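Aac(6')-ib (Escherichia coli, PDB 2VQY) probably transfers the acetyl group of acetyl-CoA to the 6'-amino group of aminoglycoside antibiotics such as kanamycin, and so would confer resistance to them. Local coordinates at residues Asp103-Glu108 against Val178-Gly183; Arg115-Leu120 against Lys134-Leu139; Lys151-Pro156 against Ala185-Gln190. The protein carries 2 engineered substitutions. All blocks are in the same frame, centred on the assembly; numbering follows the deposited sequence.

Interaction 1: Asp103-Glu108 against Val178-Gly183. Engineered in segment 103-108: Trp-105 (natural residue Arg). Engineered in segment 178-183: Asp-182 (natural residue Tyr). With PAR (paromomycin), chain C.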
loop_
_atom_site.group_PDB
_atom_site.type_symbol
_atom_site.label_atom_id
_atom_site.label_comp_id
_atom_site.label_asym_id
_atom_site.label_seq_id
_atom_site.Cartn_x
_atom_site.Cartn_y
_atom_site.Cartn_z
ATOM N N ASP A 103 -1.282 -4.830 17.524
ATOM C CA ASP A 103 -2.458 -4.814 18.388
ATOM C C ASP A 103 -3.505 -3.793 17.885
ATOM O O ASP A 103 -3.176 -2.657 17.575
ATOM C CB ASP A 103 -2.017 -4.464 19.832
ATOM C CG ASP A 103 -3.039 -4.879 20.899
ATOM O OD1 ASP A 103 -3.996 -5.640 20.605
ATOM O OD2 ASP A 103 -2.874 -4.438 22.068
ATOM N N GLY A 104 -4.752 -4.233 17.759
ATOM C CA GLY A 104 -5.836 -3.334 17.344
ATOM C C GLY A 104 -6.179 -3.452 15.874
ATOM O O GLY A 104 -7.272 -3.081 15.453
ATOM N N TRP A 105 -5.227 -3.977 15.097
ATOM C CA TRP A 105 -5.344 -4.067 13.647
ATOM C C TRP A 105 -5.897 -5.418 13.193
ATOM O O TRP A 105 -5.335 -6.461 13.556
ATOM C CB TRP A 105 -3.968 -3.820 13.000
ATOM C CG TRP A 105 -3.526 -2.403 13.071
ATOM C CD1 TRP A 105 -2.662 -1.832 13.986
ATOM C CD2 TRP A 105 -3.956 -1.347 12.209
ATOM N NE1 TRP A 105 -2.535 -0.474 13.730
ATOM C CE2 TRP A 105 -3.321 -0.150 12.651
ATOM C CE3 TRP A 105 -4.836 -1.291 11.119
ATOM C CZ2 TRP A 105 -3.527 1.089 12.016
ATOM C CZ3 TRP A 105 -5.023 -0.057 10.466
ATOM C CH2 TRP A 105 -4.373 1.111 10.916
ATOM N N TRP A 106 -6.962 -5.386 12.377
ATOM C CA TRP A 106 -7.535 -6.571 11.710
ATOM C C TRP A 106 -7.843 -7.714 12.696
ATOM O O TRP A 106 -7.595 -8.886 12.402
ATOM C CB TRP A 106 -6.634 -7.042 10.513
ATOM C CG TRP A 106 -6.220 -5.809 9.753
ATOM C CD1 TRP A 106 -4.960 -5.343 9.538
ATOM C CD2 TRP A 106 -7.118 -4.827 9.191
ATOM N NE1 TRP A 106 -5.000 -4.124 8.863
ATOM C CE2 TRP A 106 -6.309 -3.790 8.631
ATOM C CE3 TRP A 106 -8.521 -4.749 9.060
ATOM C CZ2 TRP A 106 -6.851 -2.655 8.021
ATOM C CZ3 TRP A 106 -9.070 -3.625 8.421
ATOM C CH2 TRP A 106 -8.236 -2.598 7.891
ATOM N N GLU A 107 -8.400 -7.353 13.847
ATOM C CA GLU A 107 -8.597 -8.345 14.920
ATOM C C GLU A 107 -9.641 -9.426 14.603
ATOM O O GLU A 107 -9.617 -10.499 15.226
ATOM C CB GLU A 107 -8.887 -7.653 16.263
ATOM C CG GLU A 107 -7.677 -6.895 16.801
ATOM C CD GLU A 107 -7.886 -6.344 18.185
ATOM O OE1 GLU A 107 -9.046 -6.323 18.656
ATOM O OE2 GLU A 107 -6.879 -5.934 18.812
ATOM N N GLU A 108 -10.552 -9.157 13.655
ATOM C CA GLU A 108 -11.529 -10.171 13.205
ATOM C C GLU A 108 -10.971 -11.114 12.134
ATOM O O GLU A 108 -11.618 -12.120 11.769
ATOM C CB GLU A 108 -12.823 -9.520 12.667
ATOM C CG GLU A 108 -13.393 -8.405 13.559
ATOM C CD GLU A 108 -13.372 -8.742 15.041
ATOM O OE1 GLU A 108 -13.856 -9.835 15.423
ATOM O OE2 GLU A 108 -12.871 -7.904 15.837
ATOM N N VAL A 178 -15.045 0.292 8.459
ATOM C CA VAL A 178 -14.488 -0.434 9.603
ATOM C C VAL A 178 -13.738 0.480 10.538
ATOM O O VAL A 178 -13.117 1.476 10.098
ATOM C CB VAL A 178 -13.558 -1.597 9.148
ATOM C CG1 VAL A 178 -14.376 -2.621 8.405
ATOM C CG2 VAL A 178 -12.399 -1.041 8.293
ATOM N N THR A 179 -13.749 0.123 11.819
ATOM C CA THR A 179 -13.010 0.881 12.792
ATOM C C THR A 179 -11.611 0.313 12.849
ATOM O O THR A 179 -11.459 -0.889 13.068
ATOM C CB THR A 179 -13.640 0.758 14.193
ATOM O OG1 THR A 179 -15.020 1.166 14.130
ATOM C CG2 THR A 179 -12.878 1.618 15.186
ATOM N N THR A 180 -10.612 1.178 12.662
ATOM C CA THR A 180 -9.190 0.803 12.786
ATOM C C THR A 180 -8.509 1.677 13.845
ATOM O O THR A 180 -9.100 2.677 14.295
ATOM C CB THR A 180 -8.434 0.940 11.443
ATOM O OG1 THR A 180 -8.103 2.322 11.213
ATOM C CG2 THR A 180 -9.266 0.361 10.237
ATOM N N PRO A 181 -7.285 1.308 14.270
ATOM C CA PRO A 181 -6.510 2.185 15.151
ATOM C C PRO A 181 -6.268 3.580 14.585
ATOM O O PRO A 181 -6.017 4.501 15.363
ATOM C CB PRO A 181 -5.179 1.424 15.329
ATOM C CG PRO A 181 -5.593 -0.033 15.161
ATOM C CD PRO A 181 -6.571 0.041 14.014
ATOM N N ASP A 182 -6.336 3.732 13.261
ATOM C CA ASP A 182 -6.179 5.027 12.597
ATOM C C ASP A 182 -7.533 5.657 12.250
ATOM O O ASP A 182 -7.622 6.496 11.321
ATOM C CB ASP A 182 -5.340 4.908 11.314
ATOM C CG ASP A 182 -3.870 4.684 11.599
ATOM O OD1 ASP A 182 -3.481 4.861 12.763
ATOM O OD2 ASP A 182 -3.121 4.345 10.662
ATOM N N GLY A 183 -8.578 5.237 12.955
ATOM C CA GLY A 183 -9.927 5.784 12.726
ATOM C C GLY A 183 -10.745 4.909 11.781
ATOM O O GLY A 183 -10.275 3.829 11.348
HETATM C C11 PAR C . 0.098 3.210 7.184
HETATM O O11 PAR C . -0.903 2.551 7.983
HETATM C C21 PAR C . 0.671 4.463 7.880
HETATM N N21 PAR C . 1.112 4.081 9.222
HETATM C C31 PAR C . -0.442 5.542 7.962
HETATM O O31 PAR C . 0.021 6.730 8.654
HETATM C C41 PAR C . -0.998 5.844 6.550
HETATM O O41 PAR C . -2.081 6.808 6.583
HETATM C C51 PAR C . -1.496 4.519 5.878
HETATM O O51 PAR C . -0.437 3.462 5.935
HETATM C C61 PAR C . -1.817 4.703 4.389
HETATM O O61 PAR C . -2.795 3.723 3.975
HETATM C C12 PAR C . -2.039 -1.395 8.834
HETATM N N12 PAR C . -2.229 -2.857 8.803
HETATM C C22 PAR C . -2.752 -0.708 7.641
HETATM C C32 PAR C . -2.535 0.807 7.796
HETATM N N32 PAR C . -3.276 1.517 6.716
HETATM C C42 PAR C . -1.000 1.126 7.719
HETATM C C52 PAR C . -0.238 0.418 8.874
HETATM O O52 PAR C . 1.195 0.562 8.640
HETATM C C62 PAR C . -0.525 -1.095 8.751
HETATM O O62 PAR C . 0.181 -1.718 9.819
HETATM C C13 PAR C . 1.973 0.738 9.857
HETATM C C23 PAR C . 3.127 -0.293 9.839
HETATM O O23 PAR C . 2.784 -1.469 10.550
HETATM C C33 PAR C . 4.239 0.490 10.574
HETATM O O33 PAR C . 3.849 0.571 11.981
HETATM C C43 PAR C . 4.068 1.882 9.956
HETATM O O43 PAR C . 2.646 2.022 9.623
HETATM C C53 PAR C . 4.866 2.007 8.635
HETATM O O53 PAR C . 4.550 0.866 7.806
HETATM C C14 PAR C . 4.772 1.323 12.784
HETATM C C24 PAR C . 5.056 0.530 14.074
HETATM N N24 PAR C . 3.771 0.167 14.726
HETATM C C34 PAR C . 5.920 1.393 15.028
HETATM O O34 PAR C . 7.254 1.495 14.492
HETATM C C44 PAR C . 5.320 2.801 15.240
HETATM O O44 PAR C . 4.081 2.706 15.963
HETATM C C54 PAR C . 5.031 3.469 13.893
HETATM O O54 PAR C . 4.118 2.578 13.141
HETATM C C64 PAR C . 4.473 4.886 14.136
HETATM N N64 PAR C . 3.484 5.213 13.106
#

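Interaction 2: Arg115-Leu120 against Lys134-Leu139. With PAR (paromomycin), chain C.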
loop_
_atom_site.group_PDB
_atom_site.type_symbol
_atom_site.label_atom_id
_atom_site.label_comp_id
_atom_site.label_asym_id
_atom_site.label_seq_id
_atom_site.Cartn_x
_atom_site.Cartn_y
_atom_site.Cartn_z
ATOM N N ARG A 115 -3.726 -10.252 2.420
ATOM C CA ARG A 115 -2.679 -9.240 2.405
ATOM C C ARG A 115 -3.318 -7.869 2.280
ATOM O O ARG A 115 -4.262 -7.706 1.493
ATOM C CB ARG A 115 -1.727 -9.434 1.235
ATOM C CG ARG A 115 -1.016 -10.780 1.221
ATOM C CD ARG A 115 0.113 -10.876 2.268
ATOM N NE ARG A 115 0.667 -12.253 2.250
ATOM C CZ ARG A 115 0.120 -13.262 2.926
ATOM N NH1 ARG A 115 -0.968 -13.041 3.684
ATOM N NH2 ARG A 115 0.644 -14.493 2.863
ATOM N N GLY A 116 -2.804 -6.889 3.024
ATOM C CA GLY A 116 -3.230 -5.501 2.809
ATOM C C GLY A 116 -2.127 -4.691 2.130
ATOM O O GLY A 116 -0.948 -5.095 2.135
ATOM N N ILE A 117 -2.486 -3.556 1.552
ATOM C CA ILE A 117 -1.490 -2.674 0.916
ATOM C C ILE A 117 -1.699 -1.202 1.317
ATOM O O ILE A 117 -2.841 -0.772 1.606
ATOM C CB ILE A 117 -1.483 -2.793 -0.627
ATOM C CG1 ILE A 117 -2.872 -2.437 -1.214
ATOM C CG2 ILE A 117 -0.998 -4.223 -1.097
ATOM C CD1 ILE A 117 -2.942 -2.444 -2.780
ATOM N N ASP A 118 -0.593 -0.449 1.317
ATOM C CA ASP A 118 -0.623 1.023 1.476
ATOM C C ASP A 118 0.402 1.555 0.495
ATOM O O ASP A 118 1.401 0.854 0.196
ATOM C CB ASP A 118 -0.226 1.448 2.900
ATOM C CG ASP A 118 -1.042 0.746 3.982
ATOM O OD1 ASP A 118 -2.183 1.186 4.204
ATOM O OD2 ASP A 118 -0.541 -0.214 4.619
ATOM N N GLN A 119 0.179 2.754 -0.043
ATOM C CA GLN A 119 1.157 3.288 -1.008
ATOM C C GLN A 119 1.057 4.785 -1.168
ATOM O O GLN A 119 0.053 5.420 -0.760
ATOM C CB GLN A 119 1.085 2.577 -2.380
ATOM C CG GLN A 119 -0.058 2.977 -3.292
ATOM C CD GLN A 119 -1.387 2.618 -2.716
ATOM O OE1 GLN A 119 -1.628 1.466 -2.328
ATOM N NE2 GLN A 119 -2.272 3.612 -2.635
ATOM N N LEU A 120 2.112 5.348 -1.753
ATOM C CA LEU A 120 2.176 6.792 -1.971
ATOM C C LEU A 120 3.028 7.064 -3.208
ATOM O O LEU A 120 3.940 6.287 -3.531
ATOM C CB LEU A 120 2.733 7.515 -0.730
ATOM C CG LEU A 120 4.169 7.201 -0.319
ATOM C CD1 LEU A 120 5.152 8.173 -1.064
ATOM C CD2 LEU A 120 4.342 7.295 1.204
ATOM N N LYS A 134 -1.545 2.256 -11.857
ATOM C CA LYS A 134 -0.510 1.329 -12.349
ATOM C C LYS A 134 0.291 0.677 -11.197
ATOM O O LYS A 134 0.537 -0.524 -11.206
ATOM C CB LYS A 134 0.452 2.059 -13.286
ATOM C CG LYS A 134 -0.147 2.274 -14.655
ATOM C CD LYS A 134 0.518 3.447 -15.344
ATOM C CE LYS A 134 -0.009 3.609 -16.751
ATOM N NZ LYS A 134 0.626 2.567 -17.579
ATOM N N LEU A 135 0.684 1.487 -10.221
ATOM C CA LEU A 135 1.411 0.988 -9.056
ATOM C C LEU A 135 0.585 -0.080 -8.313
ATOM O O LEU A 135 1.090 -1.187 -8.012
ATOM C CB LEU A 135 1.796 2.173 -8.149
ATOM C CG LEU A 135 2.732 1.979 -6.956
ATOM C CD1 LEU A 135 3.231 3.340 -6.487
ATOM C CD2 LEU A 135 2.020 1.249 -5.818
ATOM N N VAL A 136 -0.677 0.237 -8.019
ATOM C CA VAL A 136 -1.548 -0.690 -7.288
ATOM C C VAL A 136 -1.713 -1.984 -8.093
ATOM O O VAL A 136 -1.618 -3.080 -7.534
ATOM C CB VAL A 136 -2.888 -0.031 -6.899
ATOM C CG1 VAL A 136 -3.842 -1.058 -6.242
ATOM C CG2 VAL A 136 -2.601 1.147 -5.888
ATOM N N ARG A 137 -1.967 -1.856 -9.397
ATOM C CA ARG A 137 -2.088 -3.040 -10.261
ATOM C C ARG A 137 -0.833 -3.919 -10.179
ATOM O O ARG A 137 -0.916 -5.138 -10.107
ATOM C CB ARG A 137 -2.350 -2.624 -11.708
ATOM C CG ARG A 137 -3.781 -2.120 -11.928
ATOM C CD ARG A 137 -4.004 -1.711 -13.371
ATOM N NE ARG A 137 -5.313 -1.090 -13.539
ATOM C CZ ARG A 137 -5.716 -0.423 -14.618
ATOM N NH1 ARG A 137 -4.910 -0.281 -15.660
ATOM N NH2 ARG A 137 -6.929 0.107 -14.657
ATOM N N ALA A 138 0.333 -3.277 -10.194
ATOM C CA ALA A 138 1.608 -4.007 -10.112
ATOM C C ALA A 138 1.743 -4.738 -8.773
ATOM O O ALA A 138 2.188 -5.891 -8.734
ATOM C CB ALA A 138 2.783 -3.071 -10.307
ATOM N N LEU A 139 1.373 -4.050 -7.692
ATOM C CA LEU A 139 1.447 -4.627 -6.366
ATOM C C LEU A 139 0.461 -5.797 -6.208
ATOM O O LEU A 139 0.795 -6.791 -5.609
ATOM C CB LEU A 139 1.186 -3.555 -5.300
ATOM C CG LEU A 139 1.496 -3.908 -3.837
ATOM C CD1 LEU A 139 2.786 -4.708 -3.627
ATOM C CD2 LEU A 139 1.541 -2.636 -3.013
HETATM C C11 PAR C . 0.098 3.210 7.184
HETATM O O11 PAR C . -0.903 2.551 7.983
HETATM C C21 PAR C . 0.671 4.463 7.880
HETATM N N21 PAR C . 1.112 4.081 9.222
HETATM C C31 PAR C . -0.442 5.542 7.962
HETATM O O31 PAR C . 0.021 6.730 8.654
HETATM C C41 PAR C . -0.998 5.844 6.550
HETATM O O41 PAR C . -2.081 6.808 6.583
HETATM C C51 PAR C . -1.496 4.519 5.878
HETATM O O51 PAR C . -0.437 3.462 5.935
HETATM C C61 PAR C . -1.817 4.703 4.389
HETATM O O61 PAR C . -2.795 3.723 3.975
HETATM C C12 PAR C . -2.039 -1.395 8.834
HETATM N N12 PAR C . -2.229 -2.857 8.803
HETATM C C22 PAR C . -2.752 -0.708 7.641
HETATM C C32 PAR C . -2.535 0.807 7.796
HETATM N N32 PAR C . -3.276 1.517 6.716
HETATM C C42 PAR C . -1.000 1.126 7.719
HETATM C C52 PAR C . -0.238 0.418 8.874
HETATM O O52 PAR C . 1.195 0.562 8.640
HETATM C C62 PAR C . -0.525 -1.095 8.751
HETATM O O62 PAR C . 0.181 -1.718 9.819
HETATM C C13 PAR C . 1.973 0.738 9.857
HETATM C C23 PAR C . 3.127 -0.293 9.839
HETATM O O23 PAR C . 2.784 -1.469 10.550
HETATM C C33 PAR C . 4.239 0.490 10.574
HETATM O O33 PAR C . 3.849 0.571 11.981
HETATM C C43 PAR C . 4.068 1.882 9.956
HETATM O O43 PAR C . 2.646 2.022 9.623
HETATM C C53 PAR C . 4.866 2.007 8.635
HETATM O O53 PAR C . 4.550 0.866 7.806
HETATM C C14 PAR C . 4.772 1.323 12.784
HETATM C C24 PAR C . 5.056 0.530 14.074
HETATM N N24 PAR C . 3.771 0.167 14.726
HETATM C C34 PAR C . 5.920 1.393 15.028
HETATM O O34 PAR C . 7.254 1.495 14.492
HETATM C C44 PAR C . 5.320 2.801 15.240
HETATM O O44 PAR C . 4.081 2.706 15.963
HETATM C C54 PAR C . 5.031 3.469 13.893
HETATM O O54 PAR C . 4.118 2.578 13.141
HETATM C C64 PAR C . 4.473 4.886 14.136
HETATM N N64 PAR C . 3.484 5.213 13.106
#

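Interaction 3: Lys151-Pro156 against Ala185-Gln190. With ACO (acetyl coenzyme *a), chain B.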
loop_
_atom_site.group_PDB
_atom_site.type_symbol
_atom_site.label_atom_id
_atom_site.label_comp_id
_atom_site.label_asym_id
_atom_site.label_seq_id
_atom_site.Cartn_x
_atom_site.Cartn_y
_atom_site.Cartn_z
ATOM N N LYS A 151 -6.648 -12.937 -0.980
ATOM C CA LYS A 151 -7.438 -11.698 -1.114
ATOM C C LYS A 151 -6.544 -10.544 -0.716
ATOM O O LYS A 151 -5.727 -10.682 0.214
ATOM C CB LYS A 151 -8.606 -11.750 -0.120
ATOM C CG LYS A 151 -9.507 -10.501 -0.134
ATOM C CD LYS A 151 -10.769 -10.760 0.691
ATOM C CE LYS A 151 -10.502 -10.829 2.192
ATOM N NZ LYS A 151 -11.763 -11.162 2.974
ATOM N N ILE A 152 -6.684 -9.423 -1.403
ATOM C CA ILE A 152 -5.943 -8.237 -1.014
ATOM C C ILE A 152 -6.944 -7.239 -0.463
ATOM O O ILE A 152 -8.042 -7.095 -1.007
ATOM C CB ILE A 152 -5.139 -7.638 -2.186
ATOM C CG1 ILE A 152 -4.221 -8.713 -2.789
ATOM C CG2 ILE A 152 -4.299 -6.439 -1.713
ATOM C CD1 ILE A 152 -3.604 -8.284 -4.096
ATOM N N GLN A 153 -6.563 -6.576 0.622
ATOM C CA GLN A 153 -7.430 -5.532 1.196
ATOM C C GLN A 153 -6.687 -4.210 1.247
ATOM O O GLN A 153 -5.452 -4.167 1.144
ATOM C CB GLN A 153 -7.835 -5.906 2.612
ATOM C CG GLN A 153 -6.632 -5.861 3.591
ATOM C CD GLN A 153 -7.004 -6.153 5.042
ATOM O OE1 GLN A 153 -7.778 -7.078 5.329
ATOM N NE2 GLN A 153 -6.364 -5.437 5.969
ATOM N N THR A 154 -7.446 -3.130 1.433
ATOM C CA THR A 154 -6.854 -1.808 1.713
ATOM C C THR A 154 -7.881 -1.005 2.537
ATOM O O THR A 154 -9.059 -1.396 2.615
ATOM C CB THR A 154 -6.403 -1.097 0.413
ATOM O OG1 THR A 154 -5.591 0.054 0.718
ATOM C CG2 THR A 154 -7.611 -0.702 -0.447
ATOM N N ASP A 155 -7.425 0.085 3.156
ATOM C CA ASP A 155 -8.210 0.760 4.185
ATOM C C ASP A 155 -8.041 2.298 4.047
ATOM O O ASP A 155 -7.665 2.952 5.026
ATOM C CB ASP A 155 -7.812 0.269 5.586
ATOM C CG ASP A 155 -6.345 0.608 5.967
ATOM O OD1 ASP A 155 -5.504 0.850 5.044
ATOM O OD2 ASP A 155 -6.072 0.661 7.196
ATOM N N PRO A 156 -8.343 2.853 2.853
ATOM C CA PRO A 156 -8.209 4.321 2.730
ATOM C C PRO A 156 -9.127 5.032 3.716
ATOM O O PRO A 156 -10.176 4.492 4.087
ATOM C CB PRO A 156 -8.670 4.606 1.296
ATOM C CG PRO A 156 -9.525 3.397 0.891
ATOM C CD PRO A 156 -8.837 2.241 1.598
ATOM N N ALA A 185 -12.246 3.534 8.385
ATOM C CA ALA A 185 -11.693 3.366 7.075
ATOM C C ALA A 185 -12.728 2.718 6.152
ATOM O O ALA A 185 -13.627 1.980 6.611
ATOM C CB ALA A 185 -10.399 2.500 7.148
ATOM N N VAL A 186 -12.604 2.995 4.866
ATOM C CA VAL A 186 -13.429 2.344 3.860
ATOM C C VAL A 186 -12.640 1.067 3.504
ATOM O O VAL A 186 -11.612 1.137 2.839
ATOM C CB VAL A 186 -13.687 3.227 2.637
ATOM C CG1 VAL A 186 -14.450 2.491 1.540
ATOM C CG2 VAL A 186 -14.420 4.547 3.044
ATOM N N TYR A 187 -13.144 -0.062 3.995
ATOM C CA TYR A 187 -12.529 -1.371 3.750
ATOM C C TYR A 187 -12.785 -1.781 2.295
ATOM O O TYR A 187 -13.947 -1.838 1.844
ATOM C CB TYR A 187 -13.119 -2.392 4.730
ATOM C CG TYR A 187 -12.373 -3.699 4.725
ATOM C CD1 TYR A 187 -11.030 -3.761 5.131
ATOM C CD2 TYR A 187 -13.008 -4.872 4.304
ATOM C CE1 TYR A 187 -10.318 -5.000 5.142
ATOM C CE2 TYR A 187 -12.313 -6.120 4.289
ATOM C CZ TYR A 187 -10.972 -6.158 4.696
ATOM O OH TYR A 187 -10.297 -7.362 4.682
ATOM N N MET A 188 -11.718 -2.080 1.542
ATOM C CA MET A 188 -11.843 -2.431 0.143
ATOM C C MET A 188 -11.085 -3.720 -0.121
ATOM O O MET A 188 -10.026 -3.911 0.438
ATOM C CB MET A 188 -11.268 -1.327 -0.759
ATOM C CG MET A 188 -11.963 0.073 -0.563
ATOM S SD MET A 188 -11.274 1.303 -1.649
ATOM C CE MET A 188 -11.984 0.841 -3.240
ATOM N N VAL A 189 -11.639 -4.591 -0.962
ATOM C CA VAL A 189 -10.978 -5.885 -1.214
ATOM C C VAL A 189 -10.956 -6.238 -2.706
ATOM O O VAL A 189 -11.788 -5.772 -3.516
ATOM C CB VAL A 189 -11.604 -7.068 -0.407
ATOM C CG1 VAL A 189 -11.588 -6.823 1.120
ATOM C CG2 VAL A 189 -12.986 -7.427 -0.950
ATOM N N GLN A 190 -10.006 -7.105 -3.062
ATOM C CA GLN A 190 -9.950 -7.707 -4.381
ATOM C C GLN A 190 -9.581 -9.169 -4.137
ATOM O O GLN A 190 -8.509 -9.448 -3.621
ATOM C CB GLN A 190 -8.918 -7.011 -5.275
ATOM C CG GLN A 190 -8.843 -7.603 -6.667
ATOM C CD GLN A 190 -7.998 -6.832 -7.660
ATOM O OE1 GLN A 190 -7.480 -5.719 -7.386
ATOM N NE2 GLN A 190 -7.935 -7.358 -8.841
HETATM N N1A ACO B . -13.763 12.331 -5.871
HETATM C C2A ACO B . -13.826 11.333 -6.755
HETATM N N3A ACO B . -12.762 11.006 -7.484
HETATM C C4A ACO B . -11.592 11.673 -7.334
HETATM C C5A ACO B . -11.486 12.703 -6.419
HETATM C C6A ACO B . -12.616 13.032 -5.678
HETATM N N6A ACO B . -12.565 14.026 -4.784
HETATM N N7A ACO B . -10.243 13.173 -6.482
HETATM C C8A ACO B . -9.582 12.476 -7.411
HETATM N N9A ACO B . -10.408 11.565 -7.930
HETATM C C1B ACO B . -10.123 10.540 -8.976
HETATM C C2B ACO B . -9.399 10.983 -10.235
HETATM O O2B ACO B . -10.314 11.650 -11.111
HETATM C C3B ACO B . -9.002 9.620 -10.794
HETATM O O3B ACO B . -10.147 8.937 -11.330
HETATM P P3B ACO B . -10.569 9.005 -12.897
HETATM O O7A ACO B . -11.960 8.180 -12.947
HETATM O O8A ACO B . -9.468 8.132 -13.659
HETATM O O9A ACO B . -10.690 10.415 -13.363
HETATM C C4B ACO B . -8.637 8.828 -9.524
HETATM O O4B ACO B . -9.233 9.552 -8.421
HETATM C C5B ACO B . -7.157 8.633 -9.141
HETATM O O5B ACO B . -6.513 7.685 -9.993
HETATM P P1A ACO B . -4.935 7.840 -10.302
HETATM O O1A ACO B . -4.423 6.516 -10.780
HETATM O O2A ACO B . -4.625 9.061 -11.104
HETATM O O3A ACO B . -4.412 8.101 -8.845
HETATM P P2A ACO B . -2.934 8.637 -8.473
HETATM O O4A ACO B . -1.995 8.385 -9.562
HETATM O O5A ACO B . -3.053 10.010 -7.872
HETATM O O6A ACO B . -2.621 7.596 -7.247
HETATM C CBP ACO B . -2.473 7.704 -4.788
HETATM C CCP ACO B . -3.402 7.512 -6.011
HETATM C CDP ACO B . -3.354 7.598 -3.498
HETATM C CEP ACO B . -1.413 6.582 -4.805
HETATM C CAP ACO B . -1.815 9.128 -4.879
HETATM O OAP ACO B . -2.818 10.145 -5.176
HETATM C C9P ACO B . -0.990 9.484 -3.612
HETATM O O9P ACO B . 0.126 8.975 -3.434
HETATM N N8P ACO B . -1.584 10.351 -2.771
HETATM C C7P ACO B . -1.009 10.847 -1.511
HETATM C C6P ACO B . -0.688 9.692 -0.526
HETATM C C5P ACO B . -1.919 8.834 -0.184
HETATM O O5P ACO B . -3.050 9.312 -0.260
HETATM N N4P ACO B . -1.616 7.562 0.154
HETATM C C3P ACO B . -2.426 6.553 0.527
HETATM C C2P ACO B . -3.800 6.568 0.556
HETATM S S1P ACO B . -4.709 5.164 1.356
HETATM C C ACO B . -3.728 3.690 1.466
HETATM O O ACO B . -2.550 3.613 1.068
HETATM C CH3 ACO B . -4.520 2.507 2.091
HETATM O O HOH W 1 -10.897 -10.040 5.427
#

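Interaction 1: Asp103-Glu108 against Val178-Gly183
Val-178 meets Trp-106 through its CG2 branch, which lies at the edge of the indole, 4.2 Å from CZ3. Two residues on, Thr-180 lies beside the same ring, with CG2 3.9 Å from CH2 of Trp-106. Thr-180 CB comes closer to the other indole, 3.7 Å from Trp-105 CZ3. Thr-180 OG1 sits between the backbone N and the carbonyl carbon (chi1 79°). From there it gives a 2.6 Å hydrogen bond to Gly-183 O, on a lone pair. This ties the type I turn of Thr-180 to Gly-183. Pro-181 makes the main contact. Its CG stands over the five-membered ring of engineered Trp-105, 3.4 Å from the centroid, as a CH-pi contact. Paromomycin C12 lies over the opposite face, toward the rim, 3.6 Å from CE3 of Trp-105. Asp-182, also engineered, comes to the edge of this indole, with OD2 3.5 Å from CH2 and the carboxylate nearly perpendicular to the ring. The contact rests mainly on apolar and CH-pi packing. It holds Trp-105 between a proline and the aminoglycoside, as one wall of the antibiotic site.

Interaction 2: Arg115-Leu120 against Lys134-Leu139
Ile-117 and Gln-119 face Leu-135, Val-136 and Leu-139 where strand 115-120 packs against helix 134-139. The two axes come within 9.8 Å, and their directions are 148° apart, so they run roughly antiparallel. This is the first half of a beta-alpha-beta unit. Ile-117 and Leu-139 meet tip to tip, Ile-117 CG2 3.6 Å from Leu-139 CD2. The other branch of Ile-117 is extended, and its CD1 crosses Val-136 at CG1, 3.8 Å away. Gln-119 and Leu-135 slide past each other in opposite directions, Gln-119 CG 3.7 Å from Leu-135 CD2. The bend of Gln-119 at chi2 (-64°) brings its amide across Val-136 CG2, at about a right angle. Its OE1 is hydrogen-bonded to Tyr-167 OH, and its backbone N to the acetyl oxygen of acetyl-CoA. Asp-118 points the other way. Its OD1 accepts from paromomycin N32 at 2.8 Å and O61 at 2.6 Å, the 6'-hydroxyl, where an acceptor would carry its amine. Apolar packing thus fixes one strand face on the helix, while backbone and other face meet acetyl donor and aminoglycoside.

Interaction 3: Lys151-Pro156 against Ala185-Gln190
Tyr-187 and Gln-153 make an unusual diagonal hydrogen bond across this strand pair. The phenol OH gives a 2.6 Å hydrogen bond to Gln-153 OE1, but from well above the carbonyl plane (44° out of it). The amide stands almost perpendicular to the ring, and OE1 lies at the ring's edge. Tyr-187 gets there because its CG is anti to the backbone N (chi1 -169°). Its hydroxyl also accepts from a water, which in turn accepts from Lys-151 NZ. Gln-153 NE2 is hydrogen-bonded to Tyr-96 OH, so both ends of the amide are held.

The backbones are antiparallel. Ile-152 and Gln-190 are a hydrogen-bonded pair, as are Thr-154 and Met-188. Gln-153 and Val-189 between them are a non-hydrogen-bonded pair. Beyond the end of strand 151-154, Val-186 N still reaches Pro-156 O at 3.0 Å. Pro-156 has no N-H to give back, and its CD lies 3.2 Å from Val-186 O. The proline ring and Met-188 cross at about a right angle, with Pro-156 CG 3.7 Å from Met-188 SD. On the same face as Met-188, Thr-154 CG2 rests on Met-188 CB, also at 3.7 Å. Lys-151 CD packs on Val-189 CB on the Gln-153 side.

The end of strand 151-154 opens onto the ligands. Thr-154 OG1 is hydrogen-bonded to Ile-117 O. The ladder continues to Asp-155 and Pro-156. There Asp-155 OD1, 3.5 Å from the acetyl CH3 of acetyl-CoA, holds paromomycin N32, an amine it shares with Asp-118 OD1, beside the acetyl group.

Overall arrangement
After strand 88-97, loop 103-108 opens interaction 1. Strand 114-121 opens interaction 2 and helix 131-144 closes it, a short loop nested inside that of interaction 1. The chain passes into strand 151-154, which opens interaction 3 next to strand 114-121 in the sheet. Segment 178-183 now closes interaction 1, and strand 183-191 closes interaction 3, so these two loops cross. Interactions 2 and 3 are in series, joined by backbone hydrogen bonds between neighbouring strands, such as Arg-115 O with Gln-153 N. Interactions 1 and 3 touch where Trp-106 packs on Gln-153. Together they tie the loop after strand 88-97 to the far edge of the sheet, and the sheet to helix 131-144.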